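Local coordinates for 457aa long hypothetical protein (Pyrococcus horikoshii, PDB 2CSU), which is of unknown function but combines a Rossmann-type CoA-binding domain with two domains related to those of succinyl-CoA ligases, at residues 23-28 with 48-53; 28-33 with 140-145; 299-304 with 354-359. All blocks are in the same frame, centred on the assembly; numbering follows the deposited sequence.

In the fold
Interactions 1 and 2 lie on one side of the chain's centre, with their own centres about 10 Å apart, and both use helix 23-31 of the CoA-binding domain. Phe28 belongs to both: its ring serves the hairpin 48-53 in interaction 1, while two and three residues further on, Asn30 and Leu31 meet strand 139-142 in interaction 2. The two also touch directly, since Lys32 NZ is hydrogen-bonded to Gln50 O. Interaction 3 falls in the ligase-CoA domain on the opposite side of the chain's centre, its nearest atoms about 41 Å from interaction 1 and about 33 Å from interaction 2; there a strand end packs on helix 353-365.

Interaction 1 of 3, residues 23-28 with 48-53; sequences LGYEVF and EVQGVK
Gln50, at the tip of the hairpin 48-53, reaches helix 23-31 and gives the contact its direct hydrogen bond. Its NE2 donates to Tyr25 O over 3.0 Å with an N-H...O angle of 159°, lying in the carbonyl plane on a lone pair. The chain beyond CG is extended (chi2 172°), which carries the amide across to the helix, and NE2 also donates to Ser17 O.

Two rings border this amide. The Tyr25 ring lies 33° from the amide plane, its CD1 3.4 Å from Gln50 NE2. Phe28 stands nearly upright to the same amide and meets Gln50 CD in plane at its ring edge, Phe28 CD2 to Gln50 CD 4.0 Å.

The apolar part centres on the Phe28 ring. Its CZ touches Val52 CB at 3.8 Å, again at the edge, and its CD2 meets Val49 CG1 at 4.0 Å. Val13, Val39 and Pro41 of the neighbouring strands also touch Phe28.

Within the hairpin, a type I' turn runs from Val49 to Val52, and Gly51 N donates to Glu48 OE2 at 2.7 Å.

The chemistry is thus divided: the Phe28 ring makes the apolar contact with Val49 and Val52, while the Gln50 amide, held by Tyr25 O and Ser17 O, ties the turn to the helix. Asn18 and Lys32 bond the hairpin backbone too.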
loop_
_atom_site.group_PDB
_atom_site.type_symbol
_atom_site.label_atom_id
_atom_site.label_comp_id
_atom_site.label_asym_id
_atom_site.label_seq_id
_atom_site.Cartn_x
_atom_site.Cartn_y
_atom_site.Cartn_z
ATOM N N LEU A 23 -23.753 -17.767 -8.483
ATOM C CA LEU A 23 -22.823 -17.933 -7.376
ATOM C C LEU A 23 -22.550 -19.405 -7.076
ATOM O O LEU A 23 -21.425 -19.782 -6.732
ATOM C CB LEU A 23 -23.370 -17.221 -6.127
ATOM C CG LEU A 23 -23.676 -15.726 -6.260
ATOM C CD1 LEU A 23 -24.234 -15.180 -4.947
ATOM C CD2 LEU A 23 -22.420 -14.987 -6.633
ATOM N N GLY A 24 -23.582 -20.235 -7.206
ATOM C CA GLY A 24 -23.424 -21.657 -6.963
ATOM C C GLY A 24 -22.373 -22.288 -7.862
ATOM O O GLY A 24 -21.765 -23.296 -7.512
ATOM N N TYR A 25 -22.161 -21.686 -9.026
ATOM C CA TYR A 25 -21.173 -22.175 -9.991
ATOM C C TYR A 25 -19.760 -21.985 -9.442
ATOM O O TYR A 25 -18.944 -22.902 -9.474
ATOM C CB TYR A 25 -21.328 -21.414 -11.317
ATOM C CG TYR A 25 -20.204 -21.639 -12.307
ATOM C CD1 TYR A 25 -20.243 -22.698 -13.218
ATOM C CD2 TYR A 25 -19.072 -20.826 -12.291
ATOM C CE1 TYR A 25 -19.178 -22.941 -14.080
ATOM C CE2 TYR A 25 -18.005 -21.057 -13.137
ATOM C CZ TYR A 25 -18.058 -22.118 -14.030
ATOM O OH TYR A 25 -16.978 -22.354 -14.856
ATOM N N GLU A 26 -19.479 -20.787 -8.929
ATOM C CA GLU A 26 -18.165 -20.472 -8.376
ATOM C C GLU A 26 -17.852 -21.262 -7.110
ATOM O O GLU A 26 -16.704 -21.626 -6.855
ATOM C CB GLU A 26 -18.067 -18.977 -8.051
ATOM C CG GLU A 26 -18.149 -18.018 -9.228
ATOM C CD GLU A 26 -17.070 -18.254 -10.272
ATOM O OE1 GLU A 26 -15.933 -18.629 -9.896
ATOM O OE2 GLU A 26 -17.361 -18.042 -11.474
ATOM N N VAL A 27 -18.871 -21.507 -6.297
ATOM C CA VAL A 27 -18.660 -22.234 -5.064
ATOM C C VAL A 27 -18.228 -23.673 -5.356
ATOM O O VAL A 27 -17.258 -24.174 -4.769
ATOM C CB VAL A 27 -19.944 -22.253 -4.202
ATOM C CG1 VAL A 27 -19.737 -23.127 -2.995
ATOM C CG2 VAL A 27 -20.325 -20.832 -3.787
ATOM N N PHE A 28 -18.949 -24.345 -6.250
ATOM C CA PHE A 28 -18.539 -25.713 -6.530
ATOM C C PHE A 28 -17.184 -25.743 -7.237
ATOM O O PHE A 28 -16.346 -26.610 -7.018
ATOM C CB PHE A 28 -19.610 -26.353 -7.416
ATOM C CG PHE A 28 -19.374 -27.832 -7.514
ATOM C CD1 PHE A 28 -19.482 -28.622 -6.377
ATOM C CD2 PHE A 28 -19.064 -28.402 -8.737
ATOM C CE1 PHE A 28 -19.283 -29.993 -6.469
ATOM C CE2 PHE A 28 -18.868 -29.778 -8.821
ATOM C CZ PHE A 28 -18.978 -30.577 -7.691
ATOM N N GLU A 48 -25.428 -33.859 -13.588
ATOM C CA GLU A 48 -24.025 -33.623 -13.322
ATOM C C GLU A 48 -23.758 -32.130 -13.326
ATOM O O GLU A 48 -24.457 -31.358 -13.982
ATOM C CB GLU A 48 -23.191 -34.351 -14.383
ATOM C CG GLU A 48 -21.886 -33.714 -14.788
ATOM C CD GLU A 48 -22.052 -32.663 -15.867
ATOM O OE1 GLU A 48 -22.810 -32.869 -16.841
ATOM O OE2 GLU A 48 -21.406 -31.618 -15.734
ATOM N N VAL A 49 -22.747 -31.729 -12.571
ATOM C CA VAL A 49 -22.382 -30.333 -12.488
ATOM C C VAL A 49 -20.886 -30.236 -12.622
ATOM O O VAL A 49 -20.140 -30.839 -11.848
ATOM C CB VAL A 49 -22.829 -29.703 -11.141
ATOM C CG1 VAL A 49 -22.291 -28.285 -11.026
ATOM C CG2 VAL A 49 -24.343 -29.677 -11.069
ATOM N N GLN A 50 -20.452 -29.476 -13.618
ATOM C CA GLN A 50 -19.036 -29.302 -13.861
ATOM C C GLN A 50 -18.317 -30.649 -13.935
ATOM O O GLN A 50 -17.195 -30.806 -13.453
ATOM C CB GLN A 50 -18.443 -28.394 -12.767
ATOM C CG GLN A 50 -18.838 -26.929 -12.977
ATOM C CD GLN A 50 -18.444 -26.017 -11.827
ATOM O OE1 GLN A 50 -17.268 -25.919 -11.471
ATOM N NE2 GLN A 50 -19.429 -25.330 -11.248
ATOM N N GLY A 51 -18.993 -31.623 -14.539
ATOM C CA GLY A 51 -18.418 -32.946 -14.716
ATOM C C GLY A 51 -18.568 -33.911 -13.562
ATOM O O GLY A 51 -18.128 -35.058 -13.662
ATOM N N VAL A 52 -19.181 -33.457 -12.471
ATOM C CA VAL A 52 -19.371 -34.305 -11.305
ATOM C C VAL A 52 -20.830 -34.716 -11.107
ATOM O O VAL A 52 -21.759 -33.909 -11.250
ATOM C CB VAL A 52 -18.860 -33.613 -10.011
ATOM C CG1 VAL A 52 -19.066 -34.526 -8.810
ATOM C CG2 VAL A 52 -17.372 -33.276 -10.149
ATOM N N LYS A 53 -21.012 -35.992 -10.788
ATOM C CA LYS A 53 -22.337 -36.575 -10.523
ATOM C C LYS A 53 -23.036 -35.727 -9.490
ATOM O O LYS A 53 -22.538 -35.498 -8.395
ATOM C CB LYS A 53 -22.250 -38.045 -9.993
ATOM C CG LYS A 53 -23.592 -38.843 -10.055
ATOM C CD LYS A 53 -23.891 -39.797 -8.854
ATOM C CE LYS A 53 -25.202 -40.635 -9.016
ATOM N NZ LYS A 53 -24.904 -42.085 -8.987
#

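Interaction 2 of 3, residues 28-33 with 140-145; sequences FKNLKE and NATFIT
The end of helix 23-31 in the Rossmann-type domain meets strand 139-142 through Asn30 and Leu31, which lie against Asn140 to Thr142. Asn30 ND2 donates to Thr142 O at 2.7 Å, from above the carbonyl plane by 42°. The Asn30 side chain also crosses that of Asn140 at a slant, with Asn30 CG 3.4 Å from Asn140 ND2 and the two amide planes 41° apart.

The Asn140 amide points back into its own segment: CG is anti to the backbone N, and ND2 donates to Ile144 O at 2.9 Å, almost straight at 172°. A water bridges Asn30 O and Asn140 N. Beside these polar groups, Leu31 CD2 packs at 3.5 Å from Asn140 O and at 4.1 Å from Ala141 CB, while Ile11 and Val13 of strand 10-14 cover the same leucine.

Ala141 centres an inverse gamma turn, and Phe143, two residues on, meets Phe381 of the second subunit edge-to-face. The whole is a helix end joined to an irregular strand end by the Asn30 amide bonding to Thr142 O, while the Asn140 amide braces its own loop through Ile144 O, here between the first helix of a Rossmann-type fold and a strand of the adjoining mixed sheet.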
loop_
_atom_site.group_PDB
_atom_site.type_symbol
_atom_site.label_atom_id
_atom_site.label_comp_id
_atom_site.label_asym_id
_atom_site.label_seq_id
_atom_site.Cartn_x
_atom_site.Cartn_y
_atom_site.Cartn_z
ATOM N N PHE A 28 -18.949 -24.345 -6.250
ATOM C CA PHE A 28 -18.539 -25.713 -6.530
ATOM C C PHE A 28 -17.184 -25.743 -7.237
ATOM O O PHE A 28 -16.346 -26.610 -7.018
ATOM C CB PHE A 28 -19.610 -26.353 -7.416
ATOM C CG PHE A 28 -19.374 -27.832 -7.514
ATOM C CD1 PHE A 28 -19.482 -28.622 -6.377
ATOM C CD2 PHE A 28 -19.064 -28.402 -8.737
ATOM C CE1 PHE A 28 -19.283 -29.993 -6.469
ATOM C CE2 PHE A 28 -18.868 -29.778 -8.821
ATOM C CZ PHE A 28 -18.978 -30.577 -7.691
ATOM N N LYS A 29 -17.001 -24.765 -8.143
ATOM C CA LYS A 29 -15.729 -24.659 -8.844
ATOM C C LYS A 29 -14.564 -24.560 -7.859
ATOM O O LYS A 29 -13.544 -25.226 -7.978
ATOM C CB LYS A 29 -15.772 -23.406 -9.718
ATOM C CG LYS A 29 -14.376 -22.832 -9.972
ATOM C CD LYS A 29 -14.212 -22.315 -11.401
ATOM C CE LYS A 29 -14.233 -20.784 -11.478
ATOM N NZ LYS A 29 -15.255 -20.352 -12.430
ATOM N N ASN A 30 -14.731 -23.656 -6.880
ATOM C CA ASN A 30 -13.684 -23.483 -5.883
ATOM C C ASN A 30 -13.498 -24.747 -5.043
ATOM O O ASN A 30 -12.402 -25.075 -4.609
ATOM C CB ASN A 30 -14.069 -22.308 -4.985
ATOM C CG ASN A 30 -13.900 -21.020 -5.749
ATOM O OD1 ASN A 30 -12.926 -20.816 -6.467
ATOM N ND2 ASN A 30 -14.881 -20.122 -5.568
ATOM N N LEU A 31 -14.568 -25.473 -4.738
ATOM C CA LEU A 31 -14.435 -26.652 -3.893
ATOM C C LEU A 31 -13.861 -27.865 -4.617
ATOM O O LEU A 31 -13.644 -28.912 -4.000
ATOM C CB LEU A 31 -15.789 -27.008 -3.258
ATOM C CG LEU A 31 -16.230 -25.974 -2.210
ATOM C CD1 LEU A 31 -17.588 -26.336 -1.628
ATOM C CD2 LEU A 31 -15.174 -25.906 -1.112
ATOM N N LYS A 32 -13.620 -27.732 -5.918
ATOM C CA LYS A 32 -13.036 -28.857 -6.633
ATOM C C LYS A 32 -11.583 -29.077 -6.209
ATOM O O LYS A 32 -10.971 -30.108 -6.462
ATOM C CB LYS A 32 -13.097 -28.547 -8.129
ATOM C CG LYS A 32 -14.524 -28.602 -8.677
ATOM C CD LYS A 32 -14.733 -29.779 -9.630
ATOM C CE LYS A 32 -14.439 -29.413 -11.088
ATOM N NZ LYS A 32 -15.062 -30.393 -11.975
ATOM N N GLU A 33 -11.024 -28.034 -5.571
ATOM C CA GLU A 33 -9.644 -28.113 -5.103
ATOM C C GLU A 33 -9.547 -28.748 -3.711
ATOM O O GLU A 33 -8.475 -28.935 -3.151
ATOM C CB GLU A 33 -9.071 -26.695 -5.068
ATOM C CG GLU A 33 -8.901 -26.097 -6.466
ATOM C CD GLU A 33 -8.426 -24.667 -6.344
ATOM O OE1 GLU A 33 -7.494 -24.420 -5.592
ATOM O OE2 GLU A 33 -9.008 -23.802 -6.998
ATOM N N ASN A 140 -12.024 -23.797 0.093
ATOM C CA ASN A 140 -12.518 -22.477 -0.257
ATOM C C ASN A 140 -14.005 -22.547 -0.589
ATOM O O ASN A 140 -14.396 -22.577 -1.755
ATOM C CB ASN A 140 -11.710 -21.915 -1.438
ATOM C CG ASN A 140 -12.138 -20.513 -1.835
ATOM O OD1 ASN A 140 -12.613 -19.742 -1.007
ATOM N ND2 ASN A 140 -11.961 -20.171 -3.119
ATOM N N ALA A 141 -14.823 -22.593 0.462
ATOM C CA ALA A 141 -16.275 -22.639 0.348
ATOM C C ALA A 141 -16.772 -21.194 0.186
ATOM O O ALA A 141 -17.464 -20.642 1.059
ATOM C CB ALA A 141 -16.867 -23.268 1.601
ATOM N N THR A 142 -16.407 -20.595 -0.943
ATOM C CA THR A 142 -16.761 -19.220 -1.263
ATOM C C THR A 142 -16.951 -19.073 -2.769
ATOM O O THR A 142 -16.680 -20.013 -3.531
ATOM C CB THR A 142 -15.619 -18.257 -0.841
ATOM O OG1 THR A 142 -14.454 -18.490 -1.646
ATOM C CG2 THR A 142 -15.256 -18.469 0.583
ATOM N N PHE A 143 -17.418 -17.900 -3.204
ATOM C CA PHE A 143 -17.571 -17.652 -4.627
ATOM C C PHE A 143 -16.512 -16.658 -5.104
ATOM O O PHE A 143 -16.680 -15.980 -6.112
ATOM C CB PHE A 143 -18.993 -17.184 -4.971
ATOM C CG PHE A 143 -19.450 -15.965 -4.218
ATOM C CD1 PHE A 143 -19.085 -14.689 -4.639
ATOM C CD2 PHE A 143 -20.252 -16.095 -3.097
ATOM C CE1 PHE A 143 -19.521 -13.560 -3.950
ATOM C CE2 PHE A 143 -20.697 -14.977 -2.396
ATOM C CZ PHE A 143 -20.333 -13.707 -2.820
ATOM N N ILE A 144 -15.405 -16.590 -4.376
ATOM C CA ILE A 144 -14.293 -15.713 -4.748
ATOM C C ILE A 144 -12.986 -16.508 -4.698
ATOM O O ILE A 144 -12.938 -17.593 -4.134
ATOM C CB ILE A 144 -14.178 -14.467 -3.809
ATOM C CG1 ILE A 144 -13.801 -14.896 -2.394
ATOM C CG2 ILE A 144 -15.498 -13.683 -3.810
ATOM C CD1 ILE A 144 -13.477 -13.709 -1.484
ATOM N N THR A 145 -11.926 -15.984 -5.299
ATOM C CA THR A 145 -10.654 -16.704 -5.304
ATOM C C THR A 145 -10.111 -16.910 -3.878
ATOM O O THR A 145 -10.310 -16.070 -2.998
ATOM C CB THR A 145 -9.604 -15.956 -6.181
ATOM O OG1 THR A 145 -8.460 -16.793 -6.367
ATOM C CG2 THR A 145 -9.161 -14.676 -5.515
HETATM O O HOH W 1 -11.799 -25.641 -2.225
HETATM O O HOH W 2 -10.306 -22.831 -4.349
HETATM O O HOH W 3 -9.661 -19.918 -6.171
#

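Interaction 3 of 3, residues 299-304 with 354-359; sequences MTNAGG and EDYYRT
The Tyr356 ring of helix 353-365 meets the end of strand 295-300, where Asn301 touches its hydroxyl and selenomethionine 299 (Met299) its ring. Asn301 CB lies near the ring plane at the edge, 3.2 Å from Tyr356 OH, and the asparagine amide is turned 71° from the ring. These two polar ends are satisfied by the next strand rather than by each other: Tyr356 OH is hydrogen-bonded to Ile375 O, and Asn301 ND2 to Val377 O.

Met299 crosses the Tyr356 side chain at a slant, its CE oblique to the ring. Its CG sits between the backbone N and the carbonyl carbon (chi1 44°), and a bend at chi3 (-84°) brings CE to 3.8 Å from Tyr356 CD2 and 3.7 Å from Tyr356 O. Nearer its root, Met299 CB packs on Thr359 CG2 at 4.1 Å, about one turn further along the helix. That methyl is anti to the backbone N, while the hydroxyl of the same residue turns back into the helix, Thr359 OG1 donating to Asp355 O at 3.0 Å. Thr359 N reaches the same carbonyl from the other face of its plane.

Helix 353-365 thus packs on the end of strand 295-300 within the mixed sheet of the ligase-CoA domain. Strand 371-377 pairs alongside, Ile393 of helix 388-400 touches both Met299 and Tyr356, and Leu331 and Phe334 of helix 325-334 cover Thr359.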
loop_
_atom_site.group_PDB
_atom_site.type_symbol
_atom_site.label_atom_id
_atom_site.label_comp_id
_atom_site.label_asym_id
_atom_site.label_seq_id
_atom_site.Cartn_x
_atom_site.Cartn_y
_atom_site.Cartn_z
HETATM N N MSE A 299 18.208 -1.302 12.128
HETATM C CA MSE A 299 19.384 -1.393 11.257
HETATM C C MSE A 299 18.891 -1.055 9.840
HETATM O O MSE A 299 17.820 -1.502 9.423
HETATM C CB MSE A 299 20.032 -2.789 11.326
HETATM C CG MSE A 299 19.083 -3.989 11.289
HETATM SE SE MSE A 299 19.961 -5.580 11.495
HETATM C CE MSE A 299 20.426 -5.800 9.904
ATOM N N THR A 300 19.657 -0.261 9.100
ATOM C CA THR A 300 19.220 0.142 7.767
ATOM C C THR A 300 20.383 0.484 6.836
ATOM O O THR A 300 21.508 0.726 7.297
ATOM C CB THR A 300 18.306 1.397 7.858
ATOM O OG1 THR A 300 17.826 1.743 6.564
ATOM C CG2 THR A 300 19.096 2.600 8.410
ATOM N N ASN A 301 20.102 0.508 5.531
ATOM C CA ASN A 301 21.107 0.863 4.531
ATOM C C ASN A 301 20.747 2.217 3.932
ATOM O O ASN A 301 21.384 2.696 3.005
ATOM C CB ASN A 301 21.189 -0.221 3.436
ATOM C CG ASN A 301 19.983 -0.235 2.504
ATOM O OD1 ASN A 301 18.871 0.155 2.875
ATOM N ND2 ASN A 301 20.199 -0.719 1.282
ATOM N N ALA A 302 19.717 2.836 4.497
ATOM C CA ALA A 302 19.229 4.132 4.045
ATOM C C ALA A 302 18.738 4.961 5.230
ATOM O O ALA A 302 17.841 4.538 5.963
ATOM C CB ALA A 302 18.091 3.934 3.052
ATOM N N GLY A 303 19.329 6.138 5.413
ATOM C CA GLY A 303 18.931 7.006 6.512
ATOM C C GLY A 303 17.454 7.383 6.504
ATOM O O GLY A 303 16.751 7.157 7.484
ATOM N N GLY A 304 16.989 7.957 5.398
ATOM C CA GLY A 304 15.599 8.373 5.285
ATOM C C GLY A 304 14.611 7.377 5.861
ATOM O O GLY A 304 13.925 7.676 6.839
ATOM N N GLU A 354 26.876 -9.577 3.687
ATOM C CA GLU A 354 27.739 -9.820 4.838
ATOM C C GLU A 354 27.540 -8.763 5.930
ATOM O O GLU A 354 27.588 -9.039 7.121
ATOM C CB GLU A 354 29.197 -9.814 4.372
ATOM C CG GLU A 354 29.534 -10.981 3.439
ATOM C CD GLU A 354 29.010 -12.281 4.013
ATOM O OE1 GLU A 354 29.226 -12.538 5.191
ATOM O OE2 GLU A 354 28.418 -13.050 3.259
ATOM N N ASP A 355 27.355 -7.506 5.480
ATOM C CA ASP A 355 27.153 -6.425 6.438
ATOM C C ASP A 355 25.846 -6.598 7.214
ATOM O O ASP A 355 25.762 -6.356 8.410
ATOM C CB ASP A 355 27.131 -5.101 5.672
ATOM C CG ASP A 355 28.515 -4.804 5.114
ATOM O OD1 ASP A 355 28.588 -4.386 3.957
ATOM O OD2 ASP A 355 29.493 -4.963 5.840
ATOM N N TYR A 356 24.788 -6.982 6.474
ATOM C CA TYR A 356 23.502 -7.213 7.124
ATOM C C TYR A 356 23.582 -8.369 8.128
ATOM O O TYR A 356 23.054 -8.314 9.228
ATOM C CB TYR A 356 22.463 -7.525 6.044
ATOM C CG TYR A 356 21.746 -6.281 5.645
ATOM C CD1 TYR A 356 22.328 -5.407 4.732
ATOM C CD2 TYR A 356 20.477 -6.001 6.155
ATOM C CE1 TYR A 356 21.647 -4.270 4.322
ATOM C CE2 TYR A 356 19.798 -4.858 5.751
ATOM C CZ TYR A 356 20.382 -3.992 4.844
ATOM O OH TYR A 356 19.708 -2.861 4.423
ATOM N N TYR A 357 24.242 -9.463 7.696
ATOM C CA TYR A 357 24.410 -10.605 8.593
ATOM C C TYR A 357 25.091 -10.192 9.899
ATOM O O TYR A 357 24.588 -10.417 10.990
ATOM C CB TYR A 357 25.260 -11.658 7.870
ATOM C CG TYR A 357 25.938 -12.555 8.850
ATOM C CD1 TYR A 357 25.189 -13.454 9.606
ATOM C CD2 TYR A 357 27.328 -12.536 8.985
ATOM C CE1 TYR A 357 25.820 -14.328 10.479
ATOM C CE2 TYR A 357 27.959 -13.404 9.865
ATOM C CZ TYR A 357 27.209 -14.292 10.615
ATOM O OH TYR A 357 27.825 -15.128 11.526
ATOM N N ARG A 358 26.270 -9.592 9.792
ATOM C CA ARG A 358 27.023 -9.213 10.978
ATOM C C ARG A 358 26.284 -8.249 11.898
ATOM O O ARG A 358 26.212 -8.471 13.106
ATOM C CB ARG A 358 28.371 -8.603 10.577
ATOM C CG ARG A 358 29.377 -9.620 10.060
ATOM C CD ARG A 358 30.687 -8.945 9.674
ATOM N NE ARG A 358 31.621 -8.837 10.796
ATOM C CZ ARG A 358 32.859 -8.362 10.677
ATOM N NH1 ARG A 358 33.294 -7.949 9.493
ATOM N NH2 ARG A 358 33.670 -8.313 11.731
ATOM N N THR A 359 25.744 -7.178 11.329
ATOM C CA THR A 359 25.028 -6.187 12.129
ATOM C C THR A 359 23.802 -6.771 12.852
ATOM O O THR A 359 23.559 -6.463 14.021
ATOM C CB THR A 359 24.575 -4.999 11.254
ATOM O OG1 THR A 359 25.724 -4.380 10.658
ATOM C CG2 THR A 359 23.843 -3.976 12.097
#